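Local atomic coordinates of cyclodipeptide synthetase (Mycobacterium tuberculosis, PDB entry 2X9Q), a protein that probably joins two tyrosines delivered as L-tyrosyl-tRNA(Tyr) into the cyclic dipeptide cyclo(L-tyrosyl-L-tyrosyl), a precursor of mycocyclosin, without using ATP. Residues 248-253 and 277-282; 80-85 and 112-117; 62-67 and 103-108. One frame throughout, in Å; residues are numbered along the deposited sequence.

Contact 1 of 3, residues 248-253 and 277-282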
loop_
_atom_site.group_PDB
_atom_site.type_symbol
_atom_site.label_atom_id
_atom_site.label_comp_id
_atom_site.label_asym_id
_atom_site.label_seq_id
_atom_site.Cartn_x
_atom_site.Cartn_y
_atom_site.Cartn_z
ATOM N N SER A 248 8.330 12.771 5.839
ATOM C CA SER A 248 8.710 11.677 4.924
ATOM C C SER A 248 7.866 10.499 5.339
ATOM O O SER A 248 7.238 10.526 6.424
ATOM C CB SER A 248 10.167 11.338 5.056
ATOM O OG SER A 248 10.505 10.822 6.329
ATOM N N SER A 249 7.813 9.458 4.519
ATOM C CA SER A 249 6.957 8.358 4.952
ATOM C C SER A 249 7.439 7.085 4.307
ATOM O O SER A 249 7.832 7.114 3.113
ATOM C CB SER A 249 5.437 8.633 4.613
ATOM O OG SER A 249 4.668 7.430 4.962
ATOM N N LEU A 250 7.384 5.979 5.058
ATOM C CA LEU A 250 7.716 4.676 4.546
ATOM C C LEU A 250 6.433 3.852 4.359
ATOM O O LEU A 250 5.748 3.562 5.337
ATOM C CB LEU A 250 8.613 3.913 5.572
ATOM C CG LEU A 250 9.314 2.690 5.101
ATOM C CD1 LEU A 250 10.390 3.017 3.941
ATOM C CD2 LEU A 250 10.038 2.152 6.299
ATOM N N ASN A 251 6.156 3.431 3.124
ATOM C CA ASN A 251 4.932 2.686 2.838
ATOM C C ASN A 251 5.241 1.194 2.947
ATOM O O ASN A 251 6.121 0.662 2.226
ATOM C CB ASN A 251 4.375 3.125 1.459
ATOM C CG ASN A 251 2.930 2.614 1.279
ATOM O OD1 ASN A 251 2.654 1.478 1.638
ATOM N ND2 ASN A 251 2.064 3.409 0.706
ATOM N N CYS A 252 4.593 0.507 3.920
ATOM C CA CYS A 252 5.048 -0.845 4.303
ATOM C C CYS A 252 4.085 -1.939 4.002
ATOM O O CYS A 252 2.862 -1.812 4.329
ATOM C CB CYS A 252 5.295 -0.904 5.833
ATOM S SG CYS A 252 6.545 0.314 6.328
ATOM N N TYR A 253 4.591 -3.039 3.435
ATOM C CA TYR A 253 3.700 -4.193 3.161
ATOM C C TYR A 253 4.530 -5.432 3.224
ATOM O O TYR A 253 5.749 -5.348 3.165
ATOM C CB TYR A 253 3.034 -4.038 1.753
ATOM C CG TYR A 253 1.764 -4.824 1.575
ATOM C CD1 TYR A 253 0.676 -4.602 2.421
ATOM C CD2 TYR A 253 1.658 -5.820 0.558
ATOM C CE1 TYR A 253 -0.510 -5.361 2.294
ATOM C CE2 TYR A 253 0.469 -6.580 0.422
ATOM C CZ TYR A 253 -0.584 -6.335 1.279
ATOM O OH TYR A 253 -1.768 -7.016 1.158
ATOM N N GLY A 277 9.257 6.508 0.711
ATOM C CA GLY A 277 9.948 5.242 0.521
ATOM C C GLY A 277 9.026 4.042 0.674
ATOM O O GLY A 277 7.845 4.160 1.096
ATOM N N HIS A 278 9.563 2.883 0.358
ATOM C CA HIS A 278 8.797 1.617 0.521
ATOM C C HIS A 278 9.678 0.633 1.260
ATOM O O HIS A 278 10.896 0.622 1.032
ATOM C CB HIS A 278 8.475 1.064 -0.914
ATOM C CG HIS A 278 7.835 -0.293 -0.963
ATOM N ND1 HIS A 278 6.820 -0.681 -0.098
ATOM C CD2 HIS A 278 7.989 -1.316 -1.852
ATOM C CE1 HIS A 278 6.394 -1.888 -0.452
ATOM N NE2 HIS A 278 7.092 -2.291 -1.516
ATOM N N ALA A 279 9.084 -0.193 2.136
ATOM C CA ALA A 279 9.744 -1.301 2.729
ATOM C C ALA A 279 8.872 -2.530 2.743
ATOM O O ALA A 279 7.675 -2.459 2.990
ATOM C CB ALA A 279 10.205 -0.999 4.217
ATOM N N ILE A 280 9.511 -3.676 2.564
ATOM C CA ILE A 280 8.845 -4.949 2.692
ATOM C C ILE A 280 9.048 -5.395 4.159
ATOM O O ILE A 280 10.211 -5.440 4.650
ATOM C CB ILE A 280 9.439 -5.964 1.696
ATOM C CG1 ILE A 280 9.026 -5.526 0.281
ATOM C CG2 ILE A 280 8.799 -7.358 1.963
ATOM C CD1 ILE A 280 9.959 -4.430 -0.296
ATOM N N VAL A 281 7.954 -5.649 4.851
ATOM C CA VAL A 281 7.995 -5.878 6.306
ATOM C C VAL A 281 7.328 -7.194 6.566
ATOM O O VAL A 281 6.147 -7.357 6.212
ATOM C CB VAL A 281 7.237 -4.788 7.097
ATOM C CG1 VAL A 281 7.238 -5.122 8.542
ATOM C CG2 VAL A 281 7.869 -3.399 6.839
ATOM N N THR A 282 8.112 -8.169 7.042
ATOM C CA THR A 282 7.651 -9.573 7.154
ATOM C C THR A 282 7.971 -10.133 8.552
ATOM O O THR A 282 8.850 -9.598 9.217
ATOM C CB THR A 282 8.322 -10.497 6.129
ATOM O OG1 THR A 282 9.767 -10.361 6.166
ATOM C CG2 THR A 282 7.761 -10.268 4.715
#

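Contact 2 of 3, residues 80-85 and 112-117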
loop_
_atom_site.group_PDB
_atom_site.type_symbol
_atom_site.label_atom_id
_atom_site.label_comp_id
_atom_site.label_asym_id
_atom_site.label_seq_id
_atom_site.Cartn_x
_atom_site.Cartn_y
_atom_site.Cartn_z
ATOM N N GLY A 80 12.336 7.884 10.543
ATOM C CA GLY A 80 11.289 7.599 11.554
ATOM C C GLY A 80 10.207 8.648 11.635
ATOM O O GLY A 80 9.637 8.899 12.745
ATOM N N ASP A 81 9.875 9.313 10.515
ATOM C CA ASP A 81 8.775 10.272 10.620
ATOM C C ASP A 81 7.418 9.578 10.614
ATOM O O ASP A 81 6.531 9.885 11.475
ATOM C CB ASP A 81 8.752 11.309 9.511
ATOM C CG ASP A 81 10.018 12.181 9.522
ATOM O OD1 ASP A 81 10.234 12.788 10.576
ATOM O OD2 ASP A 81 10.765 12.234 8.538
ATOM N N HIS A 82 7.231 8.686 9.613
ATOM C CA HIS A 82 5.863 8.214 9.324
ATOM C C HIS A 82 5.884 6.906 8.614
ATOM O O HIS A 82 6.790 6.642 7.786
ATOM C CB HIS A 82 5.094 9.244 8.517
ATOM C CG HIS A 82 3.650 8.861 8.323
ATOM N ND1 HIS A 82 3.207 8.190 7.194
ATOM C CD2 HIS A 82 2.575 8.935 9.175
ATOM C CE1 HIS A 82 1.907 7.921 7.330
ATOM N NE2 HIS A 82 1.491 8.389 8.507
ATOM N N ALA A 83 4.949 6.028 8.966
ATOM C CA ALA A 83 4.711 4.819 8.163
ATOM C C ALA A 83 3.216 4.710 7.788
ATOM O O ALA A 83 2.302 4.969 8.612
ATOM C CB ALA A 83 5.208 3.538 8.857
ATOM N N VAL A 84 2.981 4.269 6.549
ATOM C CA VAL A 84 1.672 3.676 6.180
ATOM C C VAL A 84 1.825 2.163 6.278
ATOM O O VAL A 84 2.709 1.587 5.662
ATOM C CB VAL A 84 1.290 4.049 4.718
ATOM C CG1 VAL A 84 -0.054 3.292 4.268
ATOM C CG2 VAL A 84 1.068 5.591 4.651
ATOM N N ILE A 85 0.928 1.535 7.039
ATOM C CA ILE A 85 0.789 0.090 7.099
ATOM C C ILE A 85 -0.501 -0.216 6.330
ATOM O O ILE A 85 -1.592 0.005 6.866
ATOM C CB ILE A 85 0.689 -0.329 8.563
ATOM C CG1 ILE A 85 2.048 0.100 9.246
ATOM C CG2 ILE A 85 0.658 -1.874 8.731
ATOM C CD1 ILE A 85 2.164 -0.410 10.707
ATOM N N ARG A 112 4.678 8.833 13.780
ATOM C CA ARG A 112 3.253 8.725 13.528
ATOM C C ARG A 112 3.032 7.507 12.597
ATOM O O ARG A 112 3.915 7.204 11.774
ATOM C CB ARG A 112 2.868 10.048 12.882
ATOM C CG ARG A 112 1.433 10.368 12.927
ATOM C CD ARG A 112 1.007 11.474 11.869
ATOM N NE ARG A 112 -0.290 11.070 11.295
ATOM C CZ ARG A 112 -1.011 11.745 10.405
ATOM N NH1 ARG A 112 -0.592 12.924 9.918
ATOM N NH2 ARG A 112 -2.192 11.232 10.024
ATOM N N VAL A 113 1.912 6.783 12.747
ATOM C CA VAL A 113 1.664 5.550 11.978
ATOM C C VAL A 113 0.227 5.565 11.517
ATOM O O VAL A 113 -0.699 5.802 12.353
ATOM C CB VAL A 113 1.883 4.277 12.786
ATOM C CG1 VAL A 113 1.466 2.999 11.948
ATOM C CG2 VAL A 113 3.314 4.164 13.282
ATOM N N ASP A 114 -0.013 5.337 10.228
ATOM C CA ASP A 114 -1.432 5.283 9.708
ATOM C C ASP A 114 -1.662 3.895 9.087
ATOM O O ASP A 114 -0.893 3.491 8.167
ATOM C CB ASP A 114 -1.710 6.341 8.662
ATOM C CG ASP A 114 -1.954 7.711 9.262
ATOM O OD1 ASP A 114 -3.112 7.995 9.622
ATOM O OD2 ASP A 114 -1.012 8.465 9.462
ATOM N N PHE A 115 -2.615 3.131 9.634
ATOM C CA PHE A 115 -3.031 1.900 9.025
ATOM C C PHE A 115 -4.013 2.415 7.990
ATOM O O PHE A 115 -4.822 3.289 8.326
ATOM C CB PHE A 115 -3.887 1.057 10.002
ATOM C CG PHE A 115 -3.128 0.240 10.949
ATOM C CD1 PHE A 115 -2.481 -0.889 10.507
ATOM C CD2 PHE A 115 -3.058 0.603 12.314
ATOM C CE1 PHE A 115 -1.803 -1.735 11.391
ATOM C CE2 PHE A 115 -2.348 -0.212 13.212
ATOM C CZ PHE A 115 -1.740 -1.388 12.750
ATOM N N VAL A 116 -3.949 1.919 6.752
ATOM C CA VAL A 116 -4.924 2.321 5.724
ATOM C C VAL A 116 -5.466 1.007 5.097
ATOM O O VAL A 116 -4.726 0.226 4.577
ATOM C CB VAL A 116 -4.225 3.192 4.643
ATOM C CG1 VAL A 116 -5.191 3.502 3.532
ATOM C CG2 VAL A 116 -3.664 4.553 5.291
ATOM N N TYR A 117 -6.764 0.745 5.218
ATOM C CA TYR A 117 -7.305 -0.477 4.648
ATOM C C TYR A 117 -7.989 -0.187 3.332
ATOM O O TYR A 117 -8.648 0.858 3.129
ATOM C CB TYR A 117 -8.224 -1.257 5.632
ATOM C CG TYR A 117 -9.444 -0.475 6.060
ATOM C CD1 TYR A 117 -9.358 0.398 7.125
ATOM C CD2 TYR A 117 -10.687 -0.565 5.354
ATOM C CE1 TYR A 117 -10.445 1.143 7.539
ATOM C CE2 TYR A 117 -11.816 0.214 5.775
ATOM C CZ TYR A 117 -11.687 0.995 6.885
ATOM O OH TYR A 117 -12.695 1.848 7.304
#

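Contact 3 of 3, residues 62-67 and 103-108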
loop_
_atom_site.group_PDB
_atom_site.type_symbol
_atom_site.label_atom_id
_atom_site.label_comp_id
_atom_site.label_asym_id
_atom_site.label_seq_id
_atom_site.Cartn_x
_atom_site.Cartn_y
_atom_site.Cartn_z
ATOM N N GLU A 62 11.565 -5.497 16.495
ATOM C CA GLU A 62 10.332 -5.889 17.212
ATOM C C GLU A 62 9.556 -6.985 16.508
ATOM O O GLU A 62 8.343 -6.809 16.239
ATOM C CB GLU A 62 9.404 -4.680 17.383
ATOM C CG GLU A 62 9.962 -3.581 18.274
ATOM C CD GLU A 62 11.126 -2.847 17.598
ATOM O OE1 GLU A 62 11.006 -2.515 16.392
ATOM O OE2 GLU A 62 12.151 -2.610 18.261
ATOM N N GLY A 63 10.238 -8.059 16.155
ATOM C CA GLY A 63 9.583 -9.255 15.593
ATOM C C GLY A 63 9.347 -9.258 14.066
ATOM O O GLY A 63 8.806 -10.235 13.518
ATOM N N PHE A 64 9.816 -8.209 13.390
ATOM C CA PHE A 64 9.723 -8.101 11.913
ATOM C C PHE A 64 11.081 -7.990 11.202
ATOM O O PHE A 64 11.999 -7.428 11.747
ATOM C CB PHE A 64 8.880 -6.842 11.571
ATOM C CG PHE A 64 7.430 -7.057 11.909
ATOM C CD1 PHE A 64 6.902 -6.555 13.074
ATOM C CD2 PHE A 64 6.648 -7.855 11.108
ATOM C CE1 PHE A 64 5.541 -6.840 13.434
ATOM C CE2 PHE A 64 5.276 -8.129 11.432
ATOM C CZ PHE A 64 4.740 -7.617 12.594
ATOM N N LEU A 65 11.182 -8.471 9.990
ATOM C CA LEU A 65 12.329 -8.134 9.197
ATOM C C LEU A 65 11.848 -6.947 8.334
ATOM O O LEU A 65 10.772 -7.057 7.687
ATOM C CB LEU A 65 12.727 -9.309 8.348
ATOM C CG LEU A 65 13.101 -10.617 9.123
ATOM C CD1 LEU A 65 13.320 -11.758 8.176
ATOM C CD2 LEU A 65 14.374 -10.508 10.011
ATOM N N VAL A 66 12.555 -5.824 8.399
ATOM C CA VAL A 66 12.199 -4.631 7.593
ATOM C C VAL A 66 13.261 -4.515 6.464
ATOM O O VAL A 66 14.470 -4.330 6.726
ATOM C CB VAL A 66 12.200 -3.353 8.454
ATOM C CG1 VAL A 66 11.880 -2.010 7.638
ATOM C CG2 VAL A 66 11.299 -3.535 9.610
ATOM N N ARG A 67 12.792 -4.585 5.234
ATOM C CA ARG A 67 13.647 -4.502 4.052
ATOM C C ARG A 67 13.260 -3.302 3.177
ATOM O O ARG A 67 12.320 -3.378 2.303
ATOM C CB ARG A 67 13.619 -5.822 3.289
ATOM C CG ARG A 67 14.715 -5.816 2.165
ATOM C CD ARG A 67 14.871 -7.159 1.425
ATOM N NE ARG A 67 13.605 -7.695 0.866
ATOM C CZ ARG A 67 12.971 -7.276 -0.251
ATOM N NH1 ARG A 67 13.442 -6.258 -0.998
ATOM N NH2 ARG A 67 11.859 -7.908 -0.662
ATOM N N GLY A 103 1.333 -2.642 14.818
ATOM C CA GLY A 103 1.092 -1.379 15.501
ATOM C C GLY A 103 2.202 -1.114 16.566
ATOM O O GLY A 103 2.672 0.024 16.687
ATOM N N LEU A 104 2.618 -2.130 17.298
ATOM C CA LEU A 104 3.735 -1.939 18.279
ATOM C C LEU A 104 5.071 -1.628 17.545
ATOM O O LEU A 104 5.818 -0.763 17.959
ATOM C CB LEU A 104 3.911 -3.222 19.096
ATOM C CG LEU A 104 2.767 -3.425 20.132
ATOM C CD1 LEU A 104 2.718 -4.872 20.673
ATOM C CD2 LEU A 104 2.807 -2.324 21.239
ATOM N N TRP A 105 5.344 -2.358 16.457
ATOM C CA TRP A 105 6.545 -2.139 15.624
ATOM C C TRP A 105 6.474 -0.717 15.138
ATOM O O TRP A 105 7.455 0.006 15.261
ATOM C CB TRP A 105 6.607 -3.066 14.415
ATOM C CG TRP A 105 7.606 -2.610 13.371
ATOM C CD1 TRP A 105 8.973 -2.729 13.452
ATOM C CD2 TRP A 105 7.329 -1.964 12.117
ATOM N NE1 TRP A 105 9.546 -2.166 12.346
ATOM C CE2 TRP A 105 8.559 -1.677 11.518
ATOM C CE3 TRP A 105 6.136 -1.587 11.437
ATOM C CZ2 TRP A 105 8.657 -1.072 10.259
ATOM C CZ3 TRP A 105 6.244 -0.926 10.203
ATOM C CH2 TRP A 105 7.486 -0.684 9.634
ATOM N N GLY A 106 5.310 -0.282 14.635
ATOM C CA GLY A 106 5.155 1.085 14.095
ATOM C C GLY A 106 5.409 2.197 15.115
ATOM O O GLY A 106 6.094 3.218 14.814
ATOM N N LEU A 107 4.828 2.052 16.310
ATOM C CA LEU A 107 4.983 3.094 17.280
ATOM C C LEU A 107 6.398 3.117 17.853
ATOM O O LEU A 107 6.843 4.168 18.288
ATOM C CB LEU A 107 3.975 2.923 18.416
ATOM C CG LEU A 107 2.528 3.292 18.068
ATOM C CD1 LEU A 107 1.583 2.930 19.180
ATOM C CD2 LEU A 107 2.342 4.707 17.630
ATOM N N THR A 108 7.075 1.990 17.873
ATOM C CA THR A 108 8.474 1.965 18.283
ATOM C C THR A 108 9.362 2.722 17.274
ATOM O O THR A 108 10.365 3.334 17.685
ATOM C CB THR A 108 8.961 0.546 18.497
ATOM O OG1 THR A 108 8.082 -0.042 19.464
ATOM C CG2 THR A 108 10.504 0.483 18.981
#

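Contact 1 of 3, residues 248-253 and 277-282
The imidazole of His278 meets Asn251 of the neighbouring strand at its edge: Asn251 O lies close to the ring plane and accepts a nearly straight bond from ND1, with His278 ND1 to Asn251 O at 2.8 Å. His278 CG is anti to its backbone N and beside the carbonyl carbon (chi1 174°). At the opposite nitrogen, NE2 is held by Leu257 N, so both ring nitrogens have partners and the ring's rotation is fixed. Asn251 O takes a second bond from Ala279 N at 3.1 Å; the two donors come from opposite faces of its carbonyl plane, gripping this buried oxygen twice.

Backbone bonds run along the whole pairing. Gly277 N gives to Ser249 O at 2.9 Å, Asn251 N to Gly277 O, Tyr253 N to Ala279 O and Val281 N to Tyr253 O. On the face carrying Leu250, Cys252 and Ala279, packing is apolar. Leu250 CD2 sits 3.8 Å from Ala279 CB, while its CD1 reaches over Gly277 to the backbone of His278. Further on, Cys252 CB lies 3.7 Å from Val281 CG2.

The other face carries Asn251, His278, Tyr253 and Ile280. Asn251 ND2 is bonded to Leu236 O of helix 220-244, and the hydroxyl of Tyr253 is hydrogen-bonded to Ser88 OG. Ser88 is the probable nucleophile and Tyr253 a probable substrate-binding residue. This is a parallel strand pair in the central sheet of a Rossmann-like cyclodipeptide synthase, with the probable active site at the C-terminal end of strand 249-253, where Tyr253 meets Ser88.

Contact 2 of 3, residues 80-85 and 112-117
Strand 82-87, helix 96-109 and strand 112-117 form a beta-alpha-beta unit, and His82 to Ile85 pair here in parallel with Arg112 to Phe115. Ala83 N bonds to Arg112 O, Asp114 N to Ala83 O at 2.8 Å, Ile85 N to Asp114 O and Val116 N to Ile85 O.

On the face of His82, Arg112 and Asp114 the chemistry is mostly polar. His82 NE2 gives an almost straight bond to Asp114 OD2, 2.7 Å long, in the imidazole plane and on the anti lone pair of the oxygen; ring and carboxylate are turned 41° apart. Ser249 OG holds His82 ND1 from the other side. Arg112 NH2 makes a salt bridge to the same Asp114 OD2 at 3.1 Å, and its guanidinium turns one face to His82 NE2.

On the opposite face, that of Ala83, Ile85, Val113 and Phe115, the packing is apolar: Ile85 CD1 rests 3.7 Å from Val113 CG1, and Ile85 CG2 lies 3.6 Å from Phe115 CE1, these two side chains running side by side.

Asp114 OD1 has its own salt bridge, to Arg168 of strand 165-169. With two arginines and a histidine N-H around it, this buried carboxylate is probably kept ionised, and it in turn would help balance the closely spaced arginine charges.

Contact 3 of 3, residues 62-67 and 103-108
Phe64 turns its edge toward the face of the Trp105 indole in an offset edge-to-face pair, the phenyl centroid 5.6 Å from that of the five-membered ring and the planes at 61°. Trp105 CG is anti to its backbone N and beside the carbonyl carbon (chi1 164°).

Apolar packing reinforces the pair. Phe64 CD1 lies 3.7 Å from Trp105 CB, at the root of the indole. Val66, two residues further along the strand, brings its CG2 methyl to 3.5 Å from Trp105 NE1 and 3.7 Å from Trp105 CZ2, so Phe64 and Val66 together engage the tryptophan from CB to the six-membered ring.

Polar groups gather at the exposed end. Glu62 OE1 approaches Trp105 CD1 at 3.6 Å, with the carboxylate plane 26° from the indole plane, and the same oxygen is hydrogen-bonded to Asn109 ND2. Glu62 and Thr108 meet tip to tip through Glu62 OE2 and Thr108 CG2, 3.6 Å apart. The hydroxyl of Thr108 turns back into its own helix, donating to Leu104 O at 2.8 Å; Thr108 N reaches that oxygen from the opposite face of its plane. The indole N-H has its partner in Gln61 of strand 59-61, which helps fix the ring's position.

Phe110 adds another edge-to-face partner for Trp105. The arrangement is plain helix-on-sheet packing of an alpha/beta fold: helix 96-109 packs on strand 64-68 largely through Trp105, on the antiparallel margin of the sheet.

How the contacts relate
All three contacts belong to one mixed sheet and the helix packed on it. Along the chain, contacts 2 and 3 interlock, their segments alternating, and both close before contact 1 opens. The centres of contacts 1 and 2 are about 9 Å apart, and each lies about 11 Å from that of contact 3. Strands 249-253 and 82-87 are sheet neighbours, so contacts 1 and 2 form a continuous parallel core; strand 276-283 then pairs antiparallel with strand 64-68 of contact 3. Helix 96-109 connects the two strands of contact 2, and Trp105 also touches Cys252 and Ile85, bringing the three contacts together, with the Trp105 side chain about 10 Å from that of Tyr253, a probable substrate-binding residue.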